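PDB 4HD1: squalene synthase HpnC from Alicyclobacillus acidocaldarius subsp. acidocaldarius, which probably catalyses the condensation of isoprenyl diphosphates in a squalene synthase type of reaction. Local coordinates for residues 154-167 with 220-234. Sequence-based numbering, arbitrary orientation.
Sequences RARLSDATCTALQV and AQALFDEGRRLESLV
Helices 152-172 and 207-227 pack antiparallel in this all-helical isoprenoid synthase fold: the axes of the helical parts of 154-167 and 220-234 approach to 7.5 Å and their directions differ by 148°, a closeness consistent with the small residues between them, Ala160 and Ala164 on one helix and Ala220 and Gly227 on the other. By CA position, Leu157 faces Gly227, Ala160 faces Leu223 and Ala164 faces Ala220. At Gly227 the absence of a side chain admits Thr161, whose OG1 stands 3.2 Å from Gly227 CA, and Leu157 O takes a CA-H...O contact from the same carbon. The oxygen of a water lies 2.7 Å from Thr161 OG1 and donates to Phe224 O, giving that buried hydroxyl a polar partner. The CB of Ala164 sits over the centre of the Phe224 ring, 3.5 Å from the centroid and 3° off the normal, a CH-pi contact; Phe224 CB points away from the partner helix, but with CG beside the backbone N (chi1 -79°) the ring returns to it. Beyond Gly227, a 3-10 turn carries Leu230 against Leu157 and Ser158, with its CD1 3.6 Å from Arg154 CG. Arg154 NH1 then donates to Leu233 O at 2.8 Å, nearly in line with the C=O bond, while its NH2 pairs with Asp151. On the exposed flank, Arg156 NH1 makes a salt bridge to Glu226 OE2 (3.0 Å), and NH2 of the same guanidinium reaches Glu153. Around this interface, helix 137-146 meets Ser158, helix 125-135 touches Thr163 and Leu223, and helix 236-257 packs on Phe224 and Leu230.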
loop_
_atom_site.group_PDB
_atom_site.type_symbol
_atom_site.label_atom_id
_atom_site.label_comp_id
_atom_site.label_asym_id
_atom_site.label_seq_id
_atom_site.Cartn_x
_atom_site.Cartn_y
_atom_site.Cartn_z
ATOM N N ARG A 154 7.087 7.636 -14.493
ATOM C CA ARG A 154 7.508 6.597 -13.563
ATOM C C ARG A 154 6.460 6.306 -12.488
ATOM O O ARG A 154 6.311 5.157 -12.066
ATOM C CB ARG A 154 8.872 6.934 -12.969
ATOM C CG ARG A 154 9.982 6.691 -13.976
ATOM C CD ARG A 154 11.360 6.976 -13.413
ATOM N NE ARG A 154 11.628 8.407 -13.333
ATOM C CZ ARG A 154 12.831 8.935 -13.130
ATOM N NH1 ARG A 154 13.900 8.155 -12.996
ATOM N NH2 ARG A 154 12.963 10.254 -13.067
ATOM N N ALA A 155 5.713 7.333 -12.081
ATOM C CA ALA A 155 4.587 7.157 -11.159
ATOM C C ALA A 155 3.525 6.242 -11.771
ATOM O O ALA A 155 2.995 5.347 -11.099
ATOM C CB ALA A 155 3.984 8.503 -10.774
ATOM N N ARG A 156 3.240 6.462 -13.055
ATOM C CA ARG A 156 2.259 5.676 -13.799
ATOM C C ARG A 156 2.628 4.192 -13.769
ATOM O O ARG A 156 1.784 3.345 -13.494
ATOM C CB ARG A 156 2.162 6.206 -15.238
ATOM C CG ARG A 156 1.013 5.655 -16.068
ATOM C CD ARG A 156 1.041 6.179 -17.503
ATOM N NE ARG A 156 2.297 5.899 -18.214
ATOM C CZ ARG A 156 2.630 4.721 -18.748
ATOM N NH1 ARG A 156 1.821 3.671 -18.650
ATOM N NH2 ARG A 156 3.788 4.586 -19.379
ATOM N N LEU A 157 3.897 3.894 -14.020
ATOM C CA LEU A 157 4.404 2.521 -13.975
ATOM C C LEU A 157 4.418 1.952 -12.549
ATOM O O LEU A 157 4.115 0.773 -12.336
ATOM C CB LEU A 157 5.809 2.467 -14.579
ATOM C CG LEU A 157 5.933 2.923 -16.033
ATOM C CD1 LEU A 157 7.395 3.118 -16.397
ATOM C CD2 LEU A 157 5.268 1.925 -16.980
ATOM N N SER A 158 4.777 2.796 -11.582
ATOM C CA SER A 158 4.739 2.423 -10.168
ATOM C C SER A 158 3.320 2.017 -9.764
ATOM O O SER A 158 3.123 0.961 -9.149
ATOM C CB SER A 158 5.254 3.572 -9.294
ATOM O OG SER A 158 4.965 3.352 -7.927
ATOM N N ASP A 159 2.340 2.839 -10.141
ATOM C CA ASP A 159 0.934 2.557 -9.836
ATOM C C ASP A 159 0.482 1.188 -10.369
ATOM O O ASP A 159 -0.234 0.456 -9.671
ATOM C CB ASP A 159 0.019 3.667 -10.362
ATOM C CG ASP A 159 0.290 5.031 -9.711
ATOM O OD1 ASP A 159 0.982 5.122 -8.658
ATOM O OD2 ASP A 159 -0.207 6.029 -10.277
ATOM N N ALA A 160 0.904 0.829 -11.584
ATOM C CA ALA A 160 0.567 -0.484 -12.135
ATOM C C ALA A 160 1.025 -1.596 -11.185
ATOM O O ALA A 160 0.285 -2.547 -10.925
ATOM C CB ALA A 160 1.167 -0.670 -13.527
ATOM N N THR A 161 2.233 -1.456 -10.647
ATOM C CA THR A 161 2.802 -2.455 -9.742
ATOM C C THR A 161 2.132 -2.453 -8.366
ATOM O O THR A 161 1.723 -3.515 -7.866
ATOM C CB THR A 161 4.315 -2.250 -9.573
ATOM O OG1 THR A 161 4.931 -2.296 -10.860
ATOM C CG2 THR A 161 4.919 -3.342 -8.694
ATOM N N CYS A 162 2.034 -1.273 -7.754
ATOM C CA CYS A 162 1.376 -1.147 -6.456
ATOM C C CYS A 162 -0.068 -1.695 -6.500
ATOM O O CYS A 162 -0.465 -2.469 -5.629
ATOM C CB CYS A 162 1.457 0.293 -5.939
ATOM S SG CYS A 162 3.089 0.719 -5.280
ATOM N N THR A 163 -0.824 -1.340 -7.539
ATOM C CA THR A 163 -2.183 -1.870 -7.737
ATOM C C THR A 163 -2.200 -3.389 -7.960
ATOM O O THR A 163 -3.027 -4.099 -7.365
ATOM C CB THR A 163 -2.900 -1.156 -8.900
ATOM O OG1 THR A 163 -3.125 0.212 -8.539
ATOM C CG2 THR A 163 -4.234 -1.821 -9.234
ATOM N N ALA A 164 -1.293 -3.883 -8.805
ATOM C CA ALA A 164 -1.179 -5.319 -9.039
ATOM C C ALA A 164 -0.995 -6.048 -7.716
ATOM O O ALA A 164 -1.631 -7.071 -7.467
ATOM C CB ALA A 164 -0.021 -5.627 -9.982
ATOM N N LEU A 165 -0.137 -5.495 -6.864
ATOM C CA LEU A 165 0.203 -6.110 -5.590
ATOM C C LEU A 165 -0.997 -6.170 -4.638
ATOM O O LEU A 165 -1.250 -7.209 -4.005
ATOM C CB LEU A 165 1.375 -5.358 -4.957
ATOM C CG LEU A 165 2.314 -6.049 -3.966
ATOM C CD1 LEU A 165 2.660 -7.481 -4.347
ATOM C CD2 LEU A 165 3.578 -5.214 -3.852
ATOM N N GLN A 166 -1.745 -5.070 -4.552
ATOM C CA GLN A 166 -2.928 -5.047 -3.716
ATOM C C GLN A 166 -3.990 -6.031 -4.208
ATOM O O GLN A 166 -4.624 -6.717 -3.399
ATOM C CB GLN A 166 -3.517 -3.644 -3.582
ATOM C CG GLN A 166 -4.659 -3.628 -2.573
ATOM C CD GLN A 166 -5.044 -2.251 -2.089
ATOM O OE1 GLN A 166 -4.232 -1.539 -1.514
ATOM N NE2 GLN A 166 -6.308 -1.885 -2.288
ATOM N N VAL A 167 -4.184 -6.115 -5.521
ATOM C CA VAL A 167 -5.154 -7.074 -6.050
ATOM C C VAL A 167 -4.728 -8.506 -5.723
ATOM O O VAL A 167 -5.512 -9.272 -5.169
ATOM C CB VAL A 167 -5.432 -6.884 -7.553
ATOM C CG1 VAL A 167 -6.309 -8.010 -8.078
ATOM C CG2 VAL A 167 -6.113 -5.545 -7.798
ATOM N N ALA A 220 -4.114 -8.497 -12.832
ATOM C CA ALA A 220 -2.980 -8.181 -11.966
ATOM C C ALA A 220 -1.657 -8.570 -12.625
ATOM O O ALA A 220 -0.673 -7.829 -12.539
ATOM C CB ALA A 220 -3.133 -8.853 -10.602
ATOM N N GLN A 221 -1.645 -9.719 -13.298
ATOM C CA GLN A 221 -0.471 -10.147 -14.053
ATOM C C GLN A 221 -0.118 -9.138 -15.153
ATOM O O GLN A 221 1.052 -8.812 -15.346
ATOM C CB GLN A 221 -0.674 -11.555 -14.624
ATOM C CG GLN A 221 0.578 -12.173 -15.239
ATOM C CD GLN A 221 1.710 -12.346 -14.238
ATOM O OE1 GLN A 221 1.608 -13.133 -13.285
ATOM N NE2 GLN A 221 2.801 -11.614 -14.453
ATOM N N ALA A 222 -1.136 -8.633 -15.849
ATOM C CA ALA A 222 -0.946 -7.617 -16.887
ATOM C C ALA A 222 -0.397 -6.326 -16.290
ATOM O O ALA A 222 0.438 -5.654 -16.906
ATOM C CB ALA A 222 -2.250 -7.352 -17.628
ATOM N N LEU A 223 -0.856 -5.990 -15.088
ATOM C CA LEU A 223 -0.340 -4.822 -14.374
ATOM C C LEU A 223 1.121 -4.990 -13.930
ATOM O O LEU A 223 1.923 -4.063 -14.067
ATOM C CB LEU A 223 -1.257 -4.437 -13.205
ATOM C CG LEU A 223 -2.600 -3.819 -13.634
ATOM C CD1 LEU A 223 -3.576 -3.777 -12.463
ATOM C CD2 LEU A 223 -2.422 -2.437 -14.274
ATOM N N PHE A 224 1.463 -6.169 -13.416
ATOM C CA PHE A 224 2.866 -6.509 -13.173
ATOM C C PHE A 224 3.722 -6.352 -14.434
ATOM O O PHE A 224 4.767 -5.703 -14.388
ATOM C CB PHE A 224 3.015 -7.921 -12.587
ATOM C CG PHE A 224 2.726 -7.993 -11.118
ATOM C CD1 PHE A 224 3.391 -7.154 -10.223
ATOM C CD2 PHE A 224 1.793 -8.898 -10.618
ATOM C CE1 PHE A 224 3.121 -7.212 -8.864
ATOM C CE2 PHE A 224 1.520 -8.957 -9.255
ATOM C CZ PHE A 224 2.186 -8.113 -8.381
ATOM N N ASP A 225 3.264 -6.928 -15.550
ATOM C CA ASP A 225 3.971 -6.847 -16.836
ATOM C C ASP A 225 4.225 -5.410 -17.279
ATOM O O ASP A 225 5.310 -5.088 -17.746
ATOM C CB ASP A 225 3.198 -7.580 -17.937
ATOM C CG ASP A 225 3.107 -9.078 -17.701
ATOM O OD1 ASP A 225 3.751 -9.586 -16.756
ATOM O OD2 ASP A 225 2.380 -9.747 -18.471
ATOM N N GLU A 226 3.220 -4.552 -17.134
ATOM C CA GLU A 226 3.376 -3.130 -17.430
ATOM C C GLU A 226 4.300 -2.435 -16.412
ATOM O O GLU A 226 5.131 -1.603 -16.783
ATOM C CB GLU A 226 2.009 -2.444 -17.486
ATOM C CG GLU A 226 2.022 -1.075 -18.150
ATOM C CD GLU A 226 0.745 -0.272 -17.919
ATOM O OE1 GLU A 226 -0.248 -0.815 -17.369
ATOM O OE2 GLU A 226 0.736 0.924 -18.295
ATOM N N GLY A 227 4.165 -2.787 -15.137
ATOM C CA GLY A 227 4.964 -2.158 -14.075
ATOM C C GLY A 227 6.456 -2.406 -14.189
ATOM O O GLY A 227 7.274 -1.509 -13.944
ATOM N N ARG A 228 6.788 -3.636 -14.571
ATOM C CA ARG A 228 8.148 -4.110 -14.834
ATOM C C ARG A 228 9.068 -3.081 -15.496
ATOM O O ARG A 228 10.260 -3.039 -15.214
ATOM C CB ARG A 228 8.048 -5.321 -15.754
ATOM C CG ARG A 228 9.050 -6.419 -15.499
ATOM C CD ARG A 228 8.989 -7.387 -16.656
ATOM N NE ARG A 228 9.542 -8.697 -16.335
ATOM C CZ ARG A 228 10.842 -8.977 -16.269
ATOM N NH1 ARG A 228 11.233 -10.211 -15.979
ATOM N NH2 ARG A 228 11.755 -8.030 -16.478
ATOM N N ARG A 229 8.510 -2.266 -16.387
ATOM C CA ARG A 229 9.294 -1.282 -17.135
ATOM C C ARG A 229 10.024 -0.284 -16.227
ATOM O O ARG A 229 11.103 0.193 -16.569
ATOM C CB ARG A 229 8.409 -0.561 -18.167
ATOM C CG ARG A 229 9.126 0.462 -19.046
ATOM C CD ARG A 229 10.126 -0.174 -19.999
ATOM N NE ARG A 229 10.996 0.839 -20.598
ATOM C CZ ARG A 229 12.217 0.604 -21.070
ATOM N NH1 ARG A 229 12.727 -0.622 -21.015
ATOM N NH2 ARG A 229 12.934 1.598 -21.588
ATOM N N LEU A 230 9.437 0.009 -15.069
ATOM C CA LEU A 230 10.031 0.926 -14.089
ATOM C C LEU A 230 11.427 0.461 -13.624
ATOM O O LEU A 230 12.327 1.278 -13.351
ATOM C CB LEU A 230 9.079 1.116 -12.898
ATOM C CG LEU A 230 9.459 2.121 -11.806
ATOM C CD1 LEU A 230 9.737 3.506 -12.384
ATOM C CD2 LEU A 230 8.407 2.192 -10.697
ATOM N N GLU A 231 11.612 -0.854 -13.563
ATOM C CA GLU A 231 12.905 -1.428 -13.186
ATOM C C GLU A 231 14.075 -0.964 -14.064
ATOM O O GLU A 231 15.220 -1.015 -13.625
ATOM C CB GLU A 231 12.827 -2.958 -13.142
ATOM C CG GLU A 231 11.927 -3.465 -12.024
ATOM C CD GLU A 231 11.475 -4.903 -12.207
ATOM O OE1 GLU A 231 12.161 -5.685 -12.911
ATOM O OE2 GLU A 231 10.419 -5.256 -11.632
ATOM N N SER A 232 13.800 -0.499 -15.283
ATOM C CA SER A 232 14.868 -0.007 -16.159
ATOM C C SER A 232 15.098 1.501 -16.057
ATOM O O SER A 232 15.934 2.048 -16.781
ATOM C CB SER A 232 14.578 -0.369 -17.619
ATOM O OG SER A 232 14.257 -1.739 -17.747
ATOM N N LEU A 233 14.359 2.171 -15.173
ATOM C CA LEU A 233 14.325 3.637 -15.154
ATOM C C LEU A 233 14.740 4.243 -13.812
ATOM O O LEU A 233 14.572 5.452 -13.586
ATOM C CB LEU A 233 12.921 4.133 -15.536
ATOM C CG LEU A 233 12.255 3.575 -16.804
ATOM C CD1 LEU A 233 10.865 4.171 -16.985
ATOM C CD2 LEU A 233 13.104 3.845 -18.037
ATOM N N VAL A 234 15.281 3.408 -12.924
ATOM C CA VAL A 234 15.603 3.830 -11.558
ATOM C C VAL A 234 16.996 3.343 -11.147
ATOM O O VAL A 234 17.543 2.459 -11.809
ATOM C CB VAL A 234 14.529 3.348 -10.548
ATOM C CG1 VAL A 234 13.179 3.966 -10.874
ATOM C CG2 VAL A 234 14.426 1.825 -10.529
HETATM O O HOH W 1 5.801 -4.703 -11.657
#